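Local coordinates for penicillin-binding protein 2 (Pbp2) (Helicobacter pylori, PDB 5LP5) that probably cross-links peptidoglycan as a penicillin-sensitive transpeptidase of cell-wall synthesis and cell shape, in complex with the rod shape-determining protein MreC, at residues P154-A159 against N274-V279; Q200-Y205 against L224-N229; T331-P336 against D368-K373; T453-T458 against L469-N474; K507-C512 against L549-P554. All coordinates share one frame; numbering follows the deposited sequence.

Interaction 1 of 5, residues P154-A159 against N274-V279; sequences PNNALA and NLNDFV
N156 carries CG anti to its carbonyl carbon (chi1 -70°), N276 does the same (chi1 -75°), and N274 instead holds CG anti to its own backbone N (chi1 -178°), so the three amides converge. N156 is the second residue of the type II' turn N155-L158, and both the end of its side chain and its carbonyl reach segment 274-279. N156 OD1 is the hub: it weakly accepts from N276 ND2 at 2.7 Å and from N274 ND2 at 3.1 Å. The stronger partner of N276 ND2 is Y153 O. The side chains of N156 and N274 run side by side with amide planes nearly perpendicular, whereas that of N276 crosses N156 at about a right angle. One step along, the backbone N of L275 gives a weak bond of 3.3 Å to N156 O, with the L275 side chain beside that oxygen. N274 OD1 closes an Asx turn by accepting from the backbone N of N276 at 2.9 Å, from above the carbonyl plane, which helps hold the N274 amide. Beside this polar cluster, A157 CB rests on the N274 backbone, 3.8 Å from N274 N. The contact ties the loop after strand 144-152 in the N-terminal part to the loop after strand 264-270 of the transpeptidase part; helix 237-246 packs on L158 and A159, and helix 284-291 receives F278.

Interaction 2 of 5, residues Q200-Y205 against L224-N229; sequences QGKVGY and LPSTNN
Two chain ends of the antiparallel beta hairpin formed by strands 204-210 and 216-223 meet here, where the pairing runs on past the regular strands in nearly opposite directions. The key group is the S226 hydroxyl. With chi1 at 79°, OG stands in the crowded position between its backbone N and carbonyl carbon and faces G201 and K202. K202 N donates to S226 OG at 3.0 Å along a nearly straight line (164°), while the hydroxyl donates to N229 OD1 at 2.7 Å, in the plane of that amide and on a lone pair. Bonds on both sides thus set the rotation of the hydroxyl. In return S226 N reaches K202 O at 3.3 Å, again on a lone pair. G201, with positive phi just past helix 196-200, lets S226 OG come to 3.3 Å from its CA and N229 OD1 to 3.5 Å; the absence of a side chain on G201 leaves room for both groups. G204 is similarly bare against the L224-P225 peptide, and P225 CB lies 3.5 Å from K202 O. Beyond the pair, G204 bonds to L49 of strand 43-49 and Y205 to V223 of strand 216-223, P51 touches P225 and N229, and Y220 of the MreC chain packs on P225.

Interaction 3 of 5, residues T331-P336 against D368-K373; sequences TTIPTP and DVYFYK
I333 and K373 point at each other tip to tip, while Y370 crosses I333, and P334 crosses K373, each at about a right angle. I333, with CG1 in the crowded position between backbone N and carbonyl carbon (chi1 65°), drives CD1 onto the aliphatic part of the lysine, 3.6 Å from K373 CD. The same CD1 approaches Y370 CD1 obliquely at 4.1 Å, so it lodges between a methylene chain and an aromatic ring. Y370 has CG anti to its backbone N, which carries the ring toward T331, whose O lies at its edge, near the ring plane. K373 is extended beyond CG and passes I333 to place NZ 2.6 Å from P334 O, in the carbonyl plane; this hydrogen bond fastens the charged tip to the backbone. Further on, T335 and V369 slide past one another in opposite directions, T335 CG2 meeting V369 CB at 3.8 Å, and V369 CG2 ends 3.5 Å from P336 O. The threonine hydroxyl, T335 OG1, is bonded to S357. Short strand 333-334 thus lies over the first turn of helix 369-377 and pairs on with strand 356-357; F374 extends the apolar layer, and F321 of helix 314-324 and helix 359-364 pack on Y370.

Interaction 4 of 5, residues T453-T458 against L469-N474; sequences TGKLAT and LKDPLN
The two segments run antiparallel only roughly, their directions 135° apart, and join through a single beta bridge in which L456 and K470 form a hydrogen-bonded pair. L456 N donates to K470 O at 2.9 Å almost straight (170°), and K470 N answers to L456 O at 3.0 Å, lying in the carbonyl plane on a lone pair. The side chains then sort around this double clasp. L456 sets CG anti to its backbone N (chi1 -175°), which sends its branches toward A446 and L450 of helix 441-453. Its CB lies against P472 CD at 4.1 Å. L469 has CG anti to its carbonyl carbon, and L469 CD2 comes down on A457, 3.7 Å from CA and 4.0 Å from CB. K470 stretches out beyond CG and crosses T458 obliquely, so that its CE lies 3.4 Å from T458 OG1. K455 is extended too: its CB and CG run beside K470 O, and its NZ stops 4.7 Å from D471 OD2, close enough that some attraction is possible, though the charged atoms do not touch. That carboxylate has its salt bridge with K478 of helix 475-493. L473 turns toward G454 and packs on L450 and L481. G454 takes positive phi as helix 441-453 ends, and N474 caps helix 475-493 through a bond from Q477 N to its OD1. The single antiparallel bridge closes the base of the loop joining helix 441-453 to helix 475-493 in the transpeptidase domain.

Interaction 5 of 5, residues K507-C512 against L549-P554; sequences KITLAC and LPYEKP
Two apolar pairs form the centre, each with its side chains side by side and pointing the same way: L510 CD2 on L549 CB at 4.0 Å, which is buried, and I508 CG2 on P550 CB at 3.4 Å. L549 holds CG in the crowded position between backbone N and carbonyl carbon (chi1 71°), and the peptide before P550 is cis, just ahead of the type I turn P550-K553. Next outward, T509 and Y551 run alongside each other: T509 CG2, anti to its backbone N, sits 3.7 Å from Y551 CB, and A511 CB meets the ring obliquely at CD1. The polar edge starts at T509 O. T509 O accepts from Y551 N at 3.0 Å, the donor standing well above the carbonyl plane. A CA-H contact also reaches it, P550 CA lying 3.5 Å from T509 O. Outermost, E552, bent at chi2, folds its carboxylate back across the threonine, and T509 OG1 gives a weak hydrogen bond to E552 OE2 at 3.0 Å. The type I turn, between strands 542-549 and 556-562, packs against the residues leading into strand 511-517. Helix 572-584 packs on L510 and L549, while helix 475-493 brings Y489 onto the Y551 ring and C492 into the disulfide with C512.

How the interactions relate
Interactions 3, 4 and 5 all belong to the transpeptidase domain, whereas interaction 1 bridges that domain and the N-terminal part and interaction 2 lies wholly on the N-terminal side, near MreC. Interactions 4 and 5 come closest, about 5 Å between nearest atoms, and share helix 475-493, which starts at interaction 4 and ends beside interaction 5. Interactions 2 and 3 mark the far ends, their centres about 63 Å apart. The presumed active site, an SxxK pattern with S311 and K314, adjoins interaction 3, where D368 forms a salt bridge with K314; K513, of a KTG-type pattern, directly follows interaction 5.

Interaction 1 of 5, residues P154-A159 against N274-V279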
# COMPACT_ATOMS: atom_id res chain seq x y z
N PRO A 154 8.93 -5.62 1.15
CA PRO A 154 9.93 -5.22 2.13
C PRO A 154 11.21 -6.02 2.02
O PRO A 154 12.30 -5.45 2.13
CB PRO A 154 9.27 -5.50 3.48
CG PRO A 154 7.98 -6.13 3.20
CD PRO A 154 7.63 -5.89 1.78
N ASN A 155 11.10 -7.32 1.79
CA ASN A 155 12.30 -8.15 1.77
C ASN A 155 12.97 -8.26 0.40
O ASN A 155 13.89 -9.04 0.23
CB ASN A 155 11.99 -9.53 2.33
CG ASN A 155 11.43 -9.45 3.71
OD1 ASN A 155 12.15 -9.62 4.69
ND2 ASN A 155 10.16 -9.18 3.81
N ASN A 156 12.51 -7.48 -0.55
CA ASN A 156 13.09 -7.46 -1.89
C ASN A 156 13.03 -8.76 -2.67
O ASN A 156 12.01 -9.05 -3.30
CB ASN A 156 14.51 -6.89 -1.83
CG ASN A 156 14.50 -5.42 -1.52
OD1 ASN A 156 14.09 -4.59 -2.33
ND2 ASN A 156 14.90 -5.09 -0.32
N ALA A 157 14.11 -9.54 -2.65
CA ALA A 157 14.21 -10.76 -3.46
C ALA A 157 13.95 -12.02 -2.65
O ALA A 157 14.13 -13.14 -3.13
CB ALA A 157 15.57 -10.86 -4.15
N LEU A 158 13.49 -11.85 -1.42
CA LEU A 158 13.11 -12.98 -0.61
C LEU A 158 11.86 -13.60 -1.19
O LEU A 158 10.85 -12.92 -1.34
CB LEU A 158 12.86 -12.55 0.84
CG LEU A 158 12.61 -13.74 1.77
CD1 LEU A 158 13.91 -14.51 1.98
CD2 LEU A 158 12.04 -13.25 3.08
N ALA A 159 11.95 -14.89 -1.52
CA ALA A 159 10.79 -15.67 -1.98
C ALA A 159 10.17 -15.06 -3.21
O ALA A 159 8.98 -15.23 -3.47
CB ALA A 159 9.75 -15.79 -0.87
N ASN A 274 14.69 -9.29 -7.52
CA ASN A 274 14.13 -8.28 -6.62
C ASN A 274 12.82 -7.73 -7.13
O ASN A 274 12.79 -6.90 -8.04
CB ASN A 274 15.10 -7.13 -6.41
CG ASN A 274 14.57 -6.08 -5.43
OD1 ASN A 274 13.39 -6.06 -5.07
ND2 ASN A 274 15.47 -5.19 -4.99
N LEU A 275 11.74 -8.16 -6.48
CA LEU A 275 10.39 -7.85 -6.90
C LEU A 275 10.11 -6.35 -7.01
O LEU A 275 9.24 -5.95 -7.78
CB LEU A 275 9.40 -8.48 -5.94
CG LEU A 275 9.36 -10.01 -5.93
CD1 LEU A 275 8.57 -10.48 -4.70
CD2 LEU A 275 8.77 -10.63 -7.21
N ASN A 276 10.83 -5.52 -6.26
CA ASN A 276 10.58 -4.08 -6.29
C ASN A 276 10.95 -3.44 -7.62
O ASN A 276 10.42 -2.39 -7.96
CB ASN A 276 11.33 -3.37 -5.18
CG ASN A 276 10.72 -3.58 -3.84
OD1 ASN A 276 9.63 -3.08 -3.55
ND2 ASN A 276 11.44 -4.27 -2.98
N ASP A 277 11.84 -4.05 -8.39
CA ASP A 277 12.28 -3.45 -9.66
C ASP A 277 11.20 -3.50 -10.74
O ASP A 277 11.30 -2.82 -11.75
CB ASP A 277 13.57 -4.12 -10.15
CG ASP A 277 14.74 -3.96 -9.19
OD1 ASP A 277 14.76 -2.96 -8.43
OD2 ASP A 277 15.63 -4.83 -9.19
N PHE A 278 10.16 -4.31 -10.53
CA PHE A 278 9.06 -4.38 -11.46
C PHE A 278 7.94 -3.37 -11.16
O PHE A 278 7.15 -3.05 -12.06
CB PHE A 278 8.48 -5.81 -11.51
CG PHE A 278 9.34 -6.78 -12.24
CD1 PHE A 278 10.39 -7.41 -11.59
CD2 PHE A 278 9.14 -7.03 -13.59
CE1 PHE A 278 11.22 -8.28 -12.28
CE2 PHE A 278 9.97 -7.90 -14.28
CZ PHE A 278 11.01 -8.52 -13.62
N VAL A 279 7.87 -2.86 -9.94
CA VAL A 279 6.64 -2.21 -9.49
C VAL A 279 6.15 -1.03 -10.35
O VAL A 279 4.94 -0.94 -10.62
CB VAL A 279 6.69 -1.84 -7.99
CG1 VAL A 279 5.47 -1.01 -7.60
CG2 VAL A 279 6.77 -3.10 -7.13

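Interaction 2 of 5, residues Q200-Y205 against L224-N229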
# COMPACT_ATOMS: atom_id res chain seq x y z
N GLN A 200 -7.15 -8.31 -4.54
CA GLN A 200 -7.69 -7.10 -5.11
C GLN A 200 -8.97 -6.67 -4.41
O GLN A 200 -9.22 -5.49 -4.23
CB GLN A 200 -7.99 -7.31 -6.60
CG GLN A 200 -8.36 -6.03 -7.31
CD GLN A 200 -7.94 -6.06 -8.76
OE1 GLN A 200 -8.51 -6.81 -9.56
NE2 GLN A 200 -6.93 -5.27 -9.09
N GLY A 201 -9.78 -7.64 -4.04
CA GLY A 201 -11.07 -7.34 -3.43
C GLY A 201 -12.13 -6.89 -4.42
O GLY A 201 -11.91 -6.91 -5.62
N LYS A 202 -13.28 -6.48 -3.90
CA LYS A 202 -14.43 -6.08 -4.72
C LYS A 202 -14.64 -4.57 -4.58
O LYS A 202 -14.54 -4.03 -3.48
CB LYS A 202 -15.71 -6.80 -4.29
CG LYS A 202 -15.58 -8.31 -4.18
CD LYS A 202 -16.52 -8.89 -3.13
CE LYS A 202 -17.96 -8.93 -3.63
NZ LYS A 202 -18.12 -9.92 -4.74
N VAL A 203 -14.94 -3.89 -5.69
CA VAL A 203 -15.29 -2.48 -5.61
C VAL A 203 -16.67 -2.31 -5.01
O VAL A 203 -17.51 -3.21 -5.07
CB VAL A 203 -15.33 -1.76 -6.97
CG1 VAL A 203 -13.93 -1.58 -7.51
CG2 VAL A 203 -16.28 -2.48 -7.93
N GLY A 204 -16.87 -1.15 -4.42
CA GLY A 204 -18.19 -0.70 -4.05
C GLY A 204 -18.40 0.57 -4.82
O GLY A 204 -17.54 1.00 -5.60
N TYR A 205 -19.54 1.19 -4.61
CA TYR A 205 -19.83 2.45 -5.26
C TYR A 205 -20.75 3.29 -4.39
O TYR A 205 -21.39 2.78 -3.46
CB TYR A 205 -20.43 2.21 -6.65
CG TYR A 205 -21.78 1.49 -6.68
CD1 TYR A 205 -22.96 2.19 -6.57
CD2 TYR A 205 -21.85 0.12 -6.85
CE1 TYR A 205 -24.17 1.57 -6.60
CE2 TYR A 205 -23.07 -0.53 -6.89
CZ TYR A 205 -24.23 0.20 -6.77
OH TYR A 205 -25.46 -0.43 -6.82
N LEU A 224 -20.92 -1.02 -0.14
CA LEU A 224 -19.55 -0.99 0.41
C LEU A 224 -18.57 -1.94 -0.28
O LEU A 224 -18.96 -2.98 -0.80
CB LEU A 224 -19.57 -1.32 1.90
CG LEU A 224 -20.26 -0.34 2.83
CD1 LEU A 224 -20.21 -0.95 4.21
CD2 LEU A 224 -19.57 1.02 2.81
N PRO A 225 -17.28 -1.58 -0.26
CA PRO A 225 -16.27 -2.46 -0.84
C PRO A 225 -15.89 -3.53 0.14
O PRO A 225 -16.10 -3.36 1.34
CB PRO A 225 -15.09 -1.53 -1.05
CG PRO A 225 -15.23 -0.55 0.07
CD PRO A 225 -16.69 -0.37 0.33
N SER A 226 -15.33 -4.63 -0.35
CA SER A 226 -14.82 -5.68 0.51
C SER A 226 -13.68 -5.12 1.36
O SER A 226 -13.09 -4.09 1.03
CB SER A 226 -14.35 -6.89 -0.31
OG SER A 226 -13.07 -6.66 -0.88
N THR A 227 -13.37 -5.78 2.46
CA THR A 227 -12.39 -5.26 3.40
C THR A 227 -11.30 -6.27 3.73
O THR A 227 -10.13 -5.98 3.51
CB THR A 227 -13.09 -4.74 4.67
OG1 THR A 227 -14.30 -5.47 4.88
CG2 THR A 227 -13.41 -3.23 4.55
N ASN A 228 -11.66 -7.44 4.25
CA ASN A 228 -10.64 -8.46 4.57
C ASN A 228 -10.09 -9.08 3.28
O ASN A 228 -10.54 -10.14 2.83
CB ASN A 228 -11.15 -9.53 5.55
CG ASN A 228 -11.15 -9.05 7.01
OD1 ASN A 228 -10.31 -8.25 7.43
ND2 ASN A 228 -12.10 -9.55 7.79
N ASN A 229 -9.13 -8.38 2.68
CA ASN A 229 -8.50 -8.79 1.44
C ASN A 229 -7.09 -9.36 1.66
O ASN A 229 -6.45 -9.77 0.71
CB ASN A 229 -8.43 -7.60 0.48
CG ASN A 229 -9.82 -7.09 0.09
OD1 ASN A 229 -10.80 -7.84 -0.00
ND2 ASN A 229 -9.90 -5.78 -0.14

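Interaction 3 of 5, residues T331-P336 against D368-K373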
# COMPACT_ATOMS: atom_id res chain seq x y z
N THR A 331 15.57 -60.25 -0.40
CA THR A 331 16.13 -60.91 -1.56
C THR A 331 17.48 -60.30 -1.88
O THR A 331 17.59 -59.11 -2.23
CB THR A 331 15.21 -60.78 -2.76
OG1 THR A 331 13.89 -61.22 -2.38
CG2 THR A 331 15.74 -61.58 -3.94
N THR A 332 18.52 -61.11 -1.71
CA THR A 332 19.88 -60.66 -1.89
C THR A 332 20.39 -61.25 -3.20
O THR A 332 20.14 -62.42 -3.51
CB THR A 332 20.77 -61.15 -0.72
OG1 THR A 332 20.12 -60.90 0.53
CG2 THR A 332 22.13 -60.44 -0.73
N ILE A 333 21.09 -60.43 -3.99
CA ILE A 333 21.69 -60.90 -5.24
C ILE A 333 23.09 -60.30 -5.43
O ILE A 333 23.39 -59.26 -4.84
CB ILE A 333 20.81 -60.56 -6.47
CG1 ILE A 333 20.71 -59.03 -6.66
CG2 ILE A 333 19.43 -61.18 -6.31
CD1 ILE A 333 19.94 -58.59 -7.89
N PRO A 334 23.94 -60.95 -6.23
CA PRO A 334 25.30 -60.44 -6.47
C PRO A 334 25.35 -59.13 -7.29
O PRO A 334 24.68 -59.01 -8.31
CB PRO A 334 26.00 -61.59 -7.20
CG PRO A 334 24.92 -62.48 -7.70
CD PRO A 334 23.73 -62.29 -6.81
N THR A 335 26.15 -58.18 -6.83
CA THR A 335 26.20 -56.84 -7.42
C THR A 335 27.61 -56.47 -7.86
O THR A 335 28.36 -55.82 -7.12
CB THR A 335 25.67 -55.80 -6.43
OG1 THR A 335 24.31 -56.11 -6.09
CG2 THR A 335 25.70 -54.39 -7.01
N PRO A 336 27.99 -56.89 -9.07
CA PRO A 336 29.29 -56.55 -9.65
C PRO A 336 29.35 -55.12 -10.17
O PRO A 336 28.33 -54.41 -10.16
CB PRO A 336 29.42 -57.53 -10.81
CG PRO A 336 28.02 -57.85 -11.19
CD PRO A 336 27.23 -57.82 -9.92
N ASP A 368 23.32 -49.42 -8.38
CA ASP A 368 22.65 -49.38 -9.67
C ASP A 368 22.23 -50.77 -10.15
O ASP A 368 21.12 -50.94 -10.68
CB ASP A 368 23.55 -48.69 -10.71
CG ASP A 368 23.67 -47.17 -10.49
OD1 ASP A 368 22.77 -46.55 -9.90
OD2 ASP A 368 24.68 -46.57 -10.91
N VAL A 369 23.09 -51.77 -9.95
CA VAL A 369 22.87 -53.10 -10.56
C VAL A 369 21.66 -53.86 -10.02
O VAL A 369 21.00 -54.57 -10.78
CB VAL A 369 24.13 -53.99 -10.49
CG1 VAL A 369 23.82 -55.42 -10.92
CG2 VAL A 369 25.22 -53.41 -11.39
N TYR A 370 21.36 -53.72 -8.73
CA TYR A 370 20.17 -54.36 -8.16
C TYR A 370 18.94 -54.02 -9.01
O TYR A 370 18.11 -54.88 -9.30
CB TYR A 370 19.96 -53.90 -6.72
CG TYR A 370 18.69 -54.42 -6.06
CD1 TYR A 370 18.67 -55.64 -5.39
CD2 TYR A 370 17.51 -53.68 -6.10
CE1 TYR A 370 17.52 -56.10 -4.76
CE2 TYR A 370 16.35 -54.13 -5.48
CZ TYR A 370 16.36 -55.33 -4.81
OH TYR A 370 15.20 -55.79 -4.19
N PHE A 371 18.86 -52.75 -9.42
CA PHE A 371 17.73 -52.22 -10.19
C PHE A 371 17.87 -52.57 -11.65
O PHE A 371 16.87 -52.82 -12.32
CB PHE A 371 17.60 -50.70 -10.00
CG PHE A 371 17.37 -50.30 -8.56
CD1 PHE A 371 16.10 -50.40 -7.99
CD2 PHE A 371 18.41 -49.86 -7.77
CE1 PHE A 371 15.89 -50.06 -6.68
CE2 PHE A 371 18.20 -49.52 -6.46
CZ PHE A 371 16.94 -49.63 -5.90
N TYR A 372 19.09 -52.60 -12.16
CA TYR A 372 19.32 -53.12 -13.51
C TYR A 372 18.78 -54.55 -13.65
O TYR A 372 18.07 -54.88 -14.61
CB TYR A 372 20.81 -53.10 -13.88
CG TYR A 372 21.42 -51.72 -14.14
CD1 TYR A 372 20.69 -50.71 -14.77
CD2 TYR A 372 22.74 -51.46 -13.79
CE1 TYR A 372 21.26 -49.47 -15.01
CE2 TYR A 372 23.31 -50.22 -14.03
CZ TYR A 372 22.57 -49.23 -14.64
OH TYR A 372 23.13 -48.00 -14.87
N LYS A 373 19.11 -55.41 -12.69
CA LYS A 373 18.77 -56.83 -12.77
C LYS A 373 17.27 -57.09 -12.70
O LYS A 373 16.73 -57.78 -13.57
CB LYS A 373 19.50 -57.63 -11.69
CG LYS A 373 20.89 -58.05 -12.12
CD LYS A 373 21.53 -58.92 -11.06
CE LYS A 373 22.95 -59.32 -11.42
NZ LYS A 373 23.59 -60.14 -10.35

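Interaction 4 of 5, residues T453-T458 against L469-N474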
# COMPACT_ATOMS: atom_id res chain seq x y z
N THR A 453 5.25 -40.57 5.33
CA THR A 453 3.95 -40.49 5.98
C THR A 453 3.03 -41.66 5.67
O THR A 453 2.25 -42.07 6.52
CB THR A 453 3.17 -39.21 5.58
OG1 THR A 453 4.04 -38.07 5.61
CG2 THR A 453 1.99 -38.95 6.52
N GLY A 454 3.08 -42.17 4.44
CA GLY A 454 2.11 -43.17 3.98
C GLY A 454 0.92 -42.53 3.27
O GLY A 454 0.06 -43.24 2.69
N LYS A 455 0.89 -41.20 3.30
CA LYS A 455 -0.11 -40.43 2.57
C LYS A 455 0.52 -39.22 1.91
O LYS A 455 1.60 -38.75 2.32
CB LYS A 455 -1.27 -40.03 3.49
CG LYS A 455 -2.06 -41.25 3.97
CD LYS A 455 -3.17 -40.86 4.90
CE LYS A 455 -3.76 -42.09 5.58
NZ LYS A 455 -5.13 -41.82 6.10
N LEU A 456 -0.16 -38.74 0.87
CA LEU A 456 0.38 -37.76 -0.08
C LEU A 456 -0.11 -36.32 0.14
O LEU A 456 -1.30 -36.02 0.00
CB LEU A 456 0.04 -38.18 -1.52
CG LEU A 456 0.64 -37.34 -2.65
CD1 LEU A 456 2.16 -37.41 -2.66
CD2 LEU A 456 0.06 -37.79 -3.98
N ALA A 457 0.82 -35.44 0.44
CA ALA A 457 0.47 -34.06 0.73
C ALA A 457 0.40 -33.27 -0.56
O ALA A 457 1.24 -33.42 -1.43
CB ALA A 457 1.53 -33.46 1.65
N THR A 458 -0.61 -32.42 -0.67
CA THR A 458 -0.63 -31.39 -1.71
C THR A 458 0.11 -30.16 -1.18
O THR A 458 -0.41 -29.48 -0.28
CB THR A 458 -2.08 -30.98 -2.06
OG1 THR A 458 -2.76 -32.10 -2.62
CG2 THR A 458 -2.11 -29.86 -3.04
N LEU A 469 -5.26 -34.60 2.60
CA LEU A 469 -4.27 -35.57 2.17
C LEU A 469 -4.91 -36.54 1.21
O LEU A 469 -6.12 -36.74 1.23
CB LEU A 469 -3.71 -36.33 3.37
CG LEU A 469 -2.86 -35.53 4.34
CD1 LEU A 469 -2.45 -36.42 5.50
CD2 LEU A 469 -1.64 -34.96 3.63
N LYS A 470 -4.08 -37.14 0.37
CA LYS A 470 -4.52 -38.14 -0.60
C LYS A 470 -3.93 -39.50 -0.28
O LYS A 470 -2.79 -39.61 0.18
CB LYS A 470 -4.10 -37.71 -2.00
CG LYS A 470 -4.60 -36.34 -2.36
CD LYS A 470 -3.82 -35.77 -3.51
CE LYS A 470 -4.56 -34.59 -4.09
NZ LYS A 470 -3.94 -34.15 -5.37
N ASP A 471 -4.70 -40.55 -0.56
CA ASP A 471 -4.32 -41.92 -0.22
C ASP A 471 -4.24 -42.81 -1.47
O ASP A 471 -5.10 -43.67 -1.68
CB ASP A 471 -5.31 -42.51 0.81
CG ASP A 471 -4.78 -43.76 1.48
OD1 ASP A 471 -3.57 -44.08 1.33
OD2 ASP A 471 -5.58 -44.42 2.17
N PRO A 472 -3.19 -42.64 -2.28
CA PRO A 472 -3.06 -43.37 -3.54
C PRO A 472 -2.40 -44.75 -3.39
O PRO A 472 -2.02 -45.35 -4.40
CB PRO A 472 -2.18 -42.44 -4.38
CG PRO A 472 -1.32 -41.74 -3.39
CD PRO A 472 -2.05 -41.72 -2.07
N LEU A 473 -2.28 -45.25 -2.16
CA LEU A 473 -1.66 -46.54 -1.92
C LEU A 473 -2.61 -47.59 -1.36
O LEU A 473 -3.56 -47.28 -0.64
CB LEU A 473 -0.48 -46.37 -0.98
CG LEU A 473 0.67 -45.52 -1.51
CD1 LEU A 473 1.76 -45.44 -0.45
CD2 LEU A 473 1.23 -46.11 -2.79
N ASN A 474 -2.33 -48.84 -1.74
CA ASN A 474 -3.06 -50.02 -1.25
C ASN A 474 -2.44 -50.49 0.07
O ASN A 474 -1.43 -49.93 0.54
CB ASN A 474 -3.02 -51.13 -2.29
CG ASN A 474 -1.61 -51.59 -2.60
OD1 ASN A 474 -0.72 -51.57 -1.75
ND2 ASN A 474 -1.39 -51.97 -3.84

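Interaction 5 of 5, residues K507-C512 against L549-P554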
# COMPACT_ATOMS: atom_id res chain seq x y z
N LYS A 507 21.31 -32.27 14.84
CA LYS A 507 20.71 -32.37 16.17
C LYS A 507 19.53 -33.35 16.26
O LYS A 507 19.08 -33.71 17.34
CB LYS A 507 20.33 -30.97 16.66
CG LYS A 507 21.55 -30.19 17.13
CD LYS A 507 21.42 -28.68 17.07
CE LYS A 507 22.75 -28.00 17.38
NZ LYS A 507 23.41 -28.52 18.62
N ILE A 508 19.05 -33.81 15.11
CA ILE A 508 17.94 -34.74 15.04
C ILE A 508 18.34 -35.91 14.14
O ILE A 508 19.29 -35.80 13.35
CB ILE A 508 16.70 -34.07 14.41
CG1 ILE A 508 16.30 -32.80 15.17
CG2 ILE A 508 15.50 -35.01 14.35
CD1 ILE A 508 15.79 -33.06 16.56
N THR A 509 17.58 -37.00 14.24
CA THR A 509 17.77 -38.13 13.34
C THR A 509 17.13 -37.90 11.99
O THR A 509 15.96 -37.56 11.90
CB THR A 509 17.23 -39.43 13.93
OG1 THR A 509 17.72 -39.58 15.27
CG2 THR A 509 17.71 -40.61 13.13
N LEU A 510 17.94 -38.12 10.95
CA LEU A 510 17.57 -37.88 9.57
C LEU A 510 17.43 -39.19 8.78
O LEU A 510 18.04 -40.20 9.12
CB LEU A 510 18.63 -37.01 8.90
CG LEU A 510 18.68 -35.53 9.28
CD1 LEU A 510 19.97 -34.86 8.85
CD2 LEU A 510 17.52 -34.80 8.65
N ALA A 511 16.62 -39.13 7.72
CA ALA A 511 16.47 -40.21 6.75
C ALA A 511 16.42 -39.57 5.35
O ALA A 511 15.61 -38.69 5.10
CB ALA A 511 15.19 -40.97 7.04
N CYS A 512 17.29 -40.02 4.45
CA CYS A 512 17.50 -39.35 3.16
C CYS A 512 17.63 -40.33 1.97
O CYS A 512 17.60 -41.55 2.13
CB CYS A 512 18.78 -38.48 3.24
SG CYS A 512 20.25 -39.38 3.82
N LEU A 549 12.13 -36.00 8.29
CA LEU A 549 12.59 -35.84 9.65
C LEU A 549 11.44 -35.49 10.59
O LEU A 549 10.45 -34.89 10.19
CB LEU A 549 13.67 -34.75 9.73
CG LEU A 549 13.24 -33.30 9.52
CD1 LEU A 549 14.23 -32.33 10.12
CD2 LEU A 549 13.05 -33.03 8.05
N PRO A 550 11.58 -35.88 11.85
CA PRO A 550 12.62 -36.76 12.39
C PRO A 550 12.32 -38.23 12.05
O PRO A 550 11.15 -38.60 11.85
CB PRO A 550 12.52 -36.51 13.89
CG PRO A 550 11.08 -36.14 14.11
CD PRO A 550 10.66 -35.38 12.89
N TYR A 551 13.35 -39.06 11.99
CA TYR A 551 13.13 -40.44 11.55
C TYR A 551 12.10 -41.18 12.40
O TYR A 551 11.26 -41.93 11.88
CB TYR A 551 14.44 -41.23 11.51
CG TYR A 551 14.20 -42.71 11.30
CD1 TYR A 551 13.54 -43.17 10.16
CD2 TYR A 551 14.59 -43.65 12.25
CE1 TYR A 551 13.28 -44.52 9.98
CE2 TYR A 551 14.35 -45.01 12.06
CZ TYR A 551 13.69 -45.42 10.91
OH TYR A 551 13.43 -46.74 10.68
N GLU A 552 12.17 -40.97 13.71
CA GLU A 552 11.39 -41.76 14.68
C GLU A 552 9.88 -41.51 14.56
O GLU A 552 9.08 -42.36 14.91
CB GLU A 552 11.84 -41.44 16.10
CG GLU A 552 13.28 -41.83 16.42
CD GLU A 552 14.33 -40.93 15.78
OE1 GLU A 552 14.10 -39.72 15.58
OE2 GLU A 552 15.42 -41.44 15.45
N LYS A 553 9.52 -40.32 14.10
CA LYS A 553 8.13 -39.98 13.80
C LYS A 553 8.14 -38.84 12.79
O LYS A 553 8.22 -37.66 13.16
CB LYS A 553 7.36 -39.58 15.06
CG LYS A 553 5.92 -39.22 14.75
CD LYS A 553 5.11 -38.87 15.97
CE LYS A 553 3.71 -38.44 15.55
NZ LYS A 553 2.78 -38.34 16.71
N PRO A 554 8.09 -39.19 11.50
CA PRO A 554 8.23 -38.20 10.45
C PRO A 554 7.19 -37.10 10.51
O PRO A 554 6.03 -37.40 10.70
CB PRO A 554 8.05 -39.02 9.18
CG PRO A 554 8.41 -40.42 9.56
CD PRO A 554 7.91 -40.55 10.95